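Local atomic coordinates of propionate kinase (Francisella tularensis subsp. tularensis, PDB entry 3KHY), a protein that probably transfers a phosphate group between ATP and acetate or propionate, forming the acyl phosphate and ADP in a reversible, magnesium-dependent reaction. Residues 144-149 with 213-218; 169-174 with 220-225. One frame throughout, in Å; residues are numbered along the deposited sequence.

Contact 1: 144-149 with 213-218; sequences AFHQTM and GKSIDT
Gly-213 meets Phe-145 through its carbonyl O, which sits at the ring edge, near the ring plane, 3.6 Å from CE1. At Lys-214 the contact is slight: CD passes Thr-148 CG2 as the two side chains cross at about a right angle. Ser-215 does most of the work. Its CB lies over a face of the Phe-145 ring in a CH-pi contact, and its OG, anti to the backbone N (chi1 175°), reaches the His-146 ring edge in plane, making a nearly straight hydrogen bond to ND1 of 2.9 Å. Ser-215 O takes a short bond of 2.6 Å from Thr-148 OG1, in the carbonyl plane and on a lone pair. One water donates to Phe-145 O and Thr-148 OG1 and accepts from Ser-215 N. Beyond, Ile-216 O lies 3.6 Å from CG of Met-149 (selenomethionine) and, though buried, has no polar partner. Thr-218 closes the row: CG2 stands over the centre of the His-146 ring, 3.9 Å from its centroid. With NE2 bonded to Ala-173 O and ND1 to Ser-215 OG, His-146 is gripped at both nitrogens, and with Thr-218 covering one face the rotation of the ring is fixed.

Contact 2: 169-174 with 220-225; sequences RKYGAH and MGLTPL
Gly-221 O is gripped by two consecutive amides of the facing segment. Gly-172 N approaches in the carbonyl plane, on a lone pair, at 2.9 Å, while Tyr-171 N comes from above that plane, 60° out of it, at 2.8 Å. Beside this pair the Lys-170 chain runs past Met-220 O, with CG 3.3 Å from it; the chain bends at chi3 (-83°), and the ammonium beyond goes to Thr-218 O. Met-220 O is buried and finds no polar partner.

Leu-222 lies alongside Tyr-171, both side chains pointing the same way, and CD1 touches the tyrosine ring at its edge, in plane, 3.8 Å from CE2. Arg-169 CG covers one face of that ring, offset toward the rim, and the hydroxyl bonds Asn-167 O. A water donates to both Gly-172 O and Leu-222 O, bridging the segments.

Farther along, the selenomethionine Met-220 extends beyond CG. Its SE packs 3.6 Å from Ala-173 CB and also lies over a face of the His-174 ring, 4.5 Å from the centroid and offset toward the rim, in a sulfur-aromatic type of contact made here by selenium. Pro-224 CG also borders Ala-173 CB. His-174, bonded at ND1 to Ser-206 OG and stacked on the ring of His-200, and Arg-233, which bonds Pro-224 O, are the predicted transition-state stabilisers. His-200 is predicted to bind ATP, so these two loops probably form part of the wall of the acetokinase-family phosphotransfer site.

In the fold
From the N terminus, the chain leaves strand 137-141, passes the predicted catalytic Asp-142 and enters the loop 144-149. After the helices 151-154 and 160-164 comes the loop 169-174, directly ahead of helix 175-188. Strands 196-201 and 205-211 follow, and strand 214-218, an outermost strand of the five-stranded sheet, returns to 144-149 and closes contact 1. Two residues later the loop 220-225 closes contact 2. The two closures therefore cross rather than nest, and they touch directly, Met-149 CE packing on Lys-170 O. Contact 1 ties the loop after one sheet to the edge of the other; contact 2 joins the loops before helix 175-188 and after strand 214-218, while Thr-223 bonds Asp-238 and Ser-240 of the second subunit.

Contact 1: 144-149 with 213-218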
loop_
_atom_site.group_PDB
_atom_site.type_symbol
_atom_site.label_atom_id
_atom_site.label_comp_id
_atom_site.label_asym_id
_atom_site.label_seq_id
_atom_site.Cartn_x
_atom_site.Cartn_y
_atom_site.Cartn_z
ATOM N N ALA A 144 -3.728 18.907 -7.839
ATOM C CA ALA A 144 -4.741 19.121 -8.890
ATOM C C ALA A 144 -4.689 18.085 -10.020
ATOM O O ALA A 144 -5.729 17.572 -10.449
ATOM C CB ALA A 144 -4.619 20.523 -9.463
ATOM N N PHE A 145 -3.482 17.793 -10.505
ATOM C CA PHE A 145 -3.302 16.855 -11.621
ATOM C C PHE A 145 -3.968 15.500 -11.361
ATOM O O PHE A 145 -4.480 14.864 -12.280
ATOM C CB PHE A 145 -1.804 16.663 -11.936
ATOM C CG PHE A 145 -1.541 15.848 -13.193
ATOM C CD1 PHE A 145 -2.067 16.250 -14.414
ATOM C CD2 PHE A 145 -0.735 14.714 -13.155
ATOM C CE1 PHE A 145 -1.822 15.519 -15.573
ATOM C CE2 PHE A 145 -0.484 13.970 -14.312
ATOM C CZ PHE A 145 -1.045 14.383 -15.527
ATOM N N HIS A 146 -3.981 15.067 -10.103
ATOM C CA HIS A 146 -4.491 13.739 -9.778
ATOM C C HIS A 146 -6.013 13.698 -9.600
ATOM O O HIS A 146 -6.599 12.639 -9.354
ATOM C CB HIS A 146 -3.781 13.186 -8.535
ATOM C CG HIS A 146 -2.287 13.132 -8.675
ATOM N ND1 HIS A 146 -1.658 12.427 -9.683
ATOM C CD2 HIS A 146 -1.301 13.690 -7.935
ATOM C CE1 HIS A 146 -0.349 12.548 -9.551
ATOM N NE2 HIS A 146 -0.106 13.317 -8.503
ATOM N N GLN A 147 -6.659 14.846 -9.754
ATOM C CA GLN A 147 -8.101 14.904 -9.540
ATOM C C GLN A 147 -8.903 14.196 -10.641
ATOM O O GLN A 147 -10.107 14.046 -10.530
ATOM C CB GLN A 147 -8.576 16.344 -9.317
ATOM C CG GLN A 147 -8.253 16.853 -7.919
ATOM C CD GLN A 147 -8.985 16.060 -6.847
ATOM O OE1 GLN A 147 -10.215 16.063 -6.791
ATOM N NE2 GLN A 147 -8.235 15.350 -6.016
ATOM N N THR A 148 -8.230 13.727 -11.682
ATOM C CA THR A 148 -8.885 12.832 -12.637
ATOM C C THR A 148 -8.929 11.362 -12.201
ATOM O O THR A 148 -9.525 10.533 -12.880
ATOM C CB THR A 148 -8.218 12.911 -14.018
ATOM O OG1 THR A 148 -6.798 12.816 -13.853
ATOM C CG2 THR A 148 -8.551 14.232 -14.700
HETATM N N MSE A 149 -8.288 11.006 -11.090
HETATM C CA MSE A 149 -8.392 9.621 -10.632
HETATM C C MSE A 149 -9.849 9.281 -10.314
HETATM O O MSE A 149 -10.510 10.016 -9.586
HETATM C CB MSE A 149 -7.574 9.383 -9.356
HETATM C CG MSE A 149 -6.089 9.419 -9.478
HETATM SE SE MSE A 149 -5.412 8.711 -7.764
HETATM C CE MSE A 149 -5.817 10.267 -6.650
ATOM N N GLY A 213 -2.807 11.455 -21.268
ATOM C CA GLY A 213 -2.462 12.733 -20.677
ATOM C C GLY A 213 -3.035 13.003 -19.295
ATOM O O GLY A 213 -2.692 14.019 -18.688
ATOM N N LYS A 214 -3.897 12.116 -18.798
ATOM C CA LYS A 214 -4.536 12.301 -17.493
ATOM C C LYS A 214 -4.102 11.272 -16.433
ATOM O O LYS A 214 -3.990 10.084 -16.718
ATOM C CB LYS A 214 -6.052 12.249 -17.640
ATOM C CG LYS A 214 -6.622 13.361 -18.524
ATOM C CD LYS A 214 -8.131 13.205 -18.684
ATOM C CE LYS A 214 -8.705 14.360 -19.493
ATOM N NZ LYS A 214 -10.142 14.608 -19.154
ATOM N N SER A 215 -3.867 11.745 -15.212
ATOM C CA SER A 215 -3.541 10.865 -14.091
ATOM C C SER A 215 -4.720 9.919 -13.802
ATOM O O SER A 215 -5.862 10.360 -13.691
ATOM C CB SER A 215 -3.210 11.695 -12.839
ATOM O OG SER A 215 -3.014 10.845 -11.711
ATOM N N ILE A 216 -4.445 8.620 -13.713
ATOM C CA ILE A 216 -5.470 7.646 -13.370
ATOM C C ILE A 216 -5.164 6.958 -12.038
ATOM O O ILE A 216 -6.059 6.418 -11.398
ATOM C CB ILE A 216 -5.657 6.593 -14.497
ATOM C CG1 ILE A 216 -6.923 5.770 -14.275
ATOM C CG2 ILE A 216 -4.445 5.661 -14.596
ATOM C CD1 ILE A 216 -7.274 4.896 -15.482
ATOM N N ASP A 217 -3.895 6.975 -11.621
ATOM C CA ASP A 217 -3.507 6.366 -10.341
ATOM C C ASP A 217 -2.153 6.956 -9.966
ATOM O O ASP A 217 -1.397 7.370 -10.832
ATOM C CB ASP A 217 -3.429 4.841 -10.492
ATOM C CG ASP A 217 -3.529 4.084 -9.155
ATOM O OD1 ASP A 217 -3.488 4.697 -8.061
ATOM O OD2 ASP A 217 -3.619 2.841 -9.217
ATOM N N THR A 218 -1.858 7.015 -8.675
ATOM C CA THR A 218 -0.595 7.566 -8.224
ATOM C C THR A 218 -0.291 7.028 -6.840
ATOM O O THR A 218 -1.197 6.556 -6.129
ATOM C CB THR A 218 -0.643 9.104 -8.224
ATOM O OG1 THR A 218 0.663 9.618 -8.032
ATOM C CG2 THR A 218 -1.579 9.614 -7.123
HETATM O O HOH W 1 -4.973 14.516 -14.865
#

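Contact 2: 169-174 with 220-225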
loop_
_atom_site.group_PDB
_atom_site.type_symbol
_atom_site.label_atom_id
_atom_site.label_comp_id
_atom_site.label_asym_id
_atom_site.label_seq_id
_atom_site.Cartn_x
_atom_site.Cartn_y
_atom_site.Cartn_z
ATOM N N ARG A 169 -9.175 10.359 1.545
ATOM C CA ARG A 169 -9.034 9.594 0.294
ATOM C C ARG A 169 -7.616 9.836 -0.214
ATOM O O ARG A 169 -6.882 10.654 0.341
ATOM C CB ARG A 169 -10.028 10.084 -0.769
ATOM C CG ARG A 169 -9.772 11.547 -1.154
ATOM C CD ARG A 169 -10.915 12.229 -1.898
ATOM N NE ARG A 169 -11.124 11.740 -3.261
ATOM C CZ ARG A 169 -12.235 11.131 -3.674
ATOM N NH1 ARG A 169 -13.228 10.930 -2.814
ATOM N NH2 ARG A 169 -12.360 10.717 -4.944
ATOM N N LYS A 170 -7.232 9.123 -1.265
ATOM C CA LYS A 170 -5.965 9.380 -1.914
ATOM C C LYS A 170 -6.049 10.669 -2.736
ATOM O O LYS A 170 -6.961 10.820 -3.555
ATOM C CB LYS A 170 -5.612 8.211 -2.834
ATOM C CG LYS A 170 -4.350 8.463 -3.680
ATOM C CD LYS A 170 -4.037 7.247 -4.534
ATOM C CE LYS A 170 -3.271 6.233 -3.695
ATOM N NZ LYS A 170 -2.703 5.149 -4.499
ATOM N N TYR A 171 -5.116 11.593 -2.503
ATOM C CA TYR A 171 -4.959 12.788 -3.346
ATOM C C TYR A 171 -3.686 12.747 -4.185
ATOM O O TYR A 171 -3.632 13.328 -5.265
ATOM C CB TYR A 171 -4.929 14.066 -2.492
ATOM C CG TYR A 171 -6.230 14.322 -1.789
ATOM C CD1 TYR A 171 -7.286 14.931 -2.447
ATOM C CD2 TYR A 171 -6.417 13.931 -0.472
ATOM C CE1 TYR A 171 -8.506 15.148 -1.810
ATOM C CE2 TYR A 171 -7.625 14.151 0.172
ATOM C CZ TYR A 171 -8.664 14.759 -0.502
ATOM O OH TYR A 171 -9.874 14.972 0.141
ATOM N N GLY A 172 -2.651 12.088 -3.678
ATOM C CA GLY A 172 -1.361 12.094 -4.350
ATOM C C GLY A 172 -0.678 13.447 -4.227
ATOM O O GLY A 172 -1.207 14.352 -3.571
ATOM N N ALA A 173 0.510 13.576 -4.824
ATOM C CA ALA A 173 1.203 14.863 -4.901
ATOM C C ALA A 173 2.238 14.821 -6.025
ATOM O O ALA A 173 2.152 13.953 -6.898
ATOM C CB ALA A 173 1.835 15.243 -3.538
ATOM N N HIS A 174 3.223 15.723 -6.000
ATOM C CA HIS A 174 4.111 15.919 -7.149
ATOM C C HIS A 174 3.310 16.165 -8.430
ATOM O O HIS A 174 3.815 15.955 -9.533
ATOM C CB HIS A 174 5.016 14.698 -7.373
ATOM C CG HIS A 174 6.152 14.594 -6.402
ATOM N ND1 HIS A 174 6.741 13.389 -6.080
ATOM C CD2 HIS A 174 6.819 15.541 -5.698
ATOM C CE1 HIS A 174 7.716 13.597 -5.212
ATOM N NE2 HIS A 174 7.785 14.893 -4.964
HETATM N N MSE A 220 1.394 8.410 -3.898
HETATM C CA MSE A 220 1.190 9.127 -2.626
HETATM C C MSE A 220 -0.283 9.077 -2.217
HETATM O O MSE A 220 -1.120 8.687 -3.010
HETATM C CB MSE A 220 1.713 10.562 -2.696
HETATM C CG MSE A 220 3.238 10.626 -2.609
HETATM SE SE MSE A 220 3.934 12.358 -3.142
HETATM C CE MSE A 220 5.760 12.172 -2.443
ATOM N N GLY A 221 -0.612 9.440 -0.983
ATOM C CA GLY A 221 -1.961 9.167 -0.508
ATOM C C GLY A 221 -2.709 10.419 -0.119
ATOM O O GLY A 221 -2.818 11.365 -0.906
ATOM N N LEU A 222 -3.229 10.415 1.098
ATOM C CA LEU A 222 -3.805 11.620 1.696
ATOM C C LEU A 222 -2.757 12.720 1.715
ATOM O O LEU A 222 -3.037 13.869 1.363
ATOM C CB LEU A 222 -4.261 11.316 3.127
ATOM C CG LEU A 222 -4.958 12.409 3.949
ATOM C CD1 LEU A 222 -6.357 12.644 3.413
ATOM C CD2 LEU A 222 -5.027 11.967 5.404
ATOM N N THR A 223 -1.542 12.353 2.121
ATOM C CA THR A 223 -0.408 13.276 2.146
ATOM C C THR A 223 0.759 12.680 1.358
ATOM O O THR A 223 0.668 11.545 0.892
ATOM C CB THR A 223 0.070 13.541 3.584
ATOM O OG1 THR A 223 0.912 12.463 4.009
ATOM C CG2 THR A 223 -1.112 13.704 4.543
ATOM N N PRO A 224 1.869 13.431 1.221
ATOM C CA PRO A 224 3.056 12.915 0.520
ATOM C C PRO A 224 3.893 11.878 1.303
ATOM O O PRO A 224 5.013 11.575 0.881
ATOM C CB PRO A 224 3.900 14.186 0.264
ATOM C CG PRO A 224 2.914 15.341 0.402
ATOM C CD PRO A 224 1.969 14.880 1.476
ATOM N N LEU A 225 3.374 11.345 2.404
ATOM C CA LEU A 225 4.069 10.278 3.142
ATOM C C LEU A 225 3.995 8.891 2.470
ATOM O O LEU A 225 4.918 8.086 2.595
ATOM C CB LEU A 225 3.501 10.166 4.556
ATOM C CG LEU A 225 3.997 8.985 5.397
ATOM C CD1 LEU A 225 5.508 9.071 5.618
ATOM C CD2 LEU A 225 3.262 8.953 6.720
HETATM O O HOH W 2 -1.070 14.898 -0.826
HETATM O O HOH W 3 1.655 11.024 -5.949
#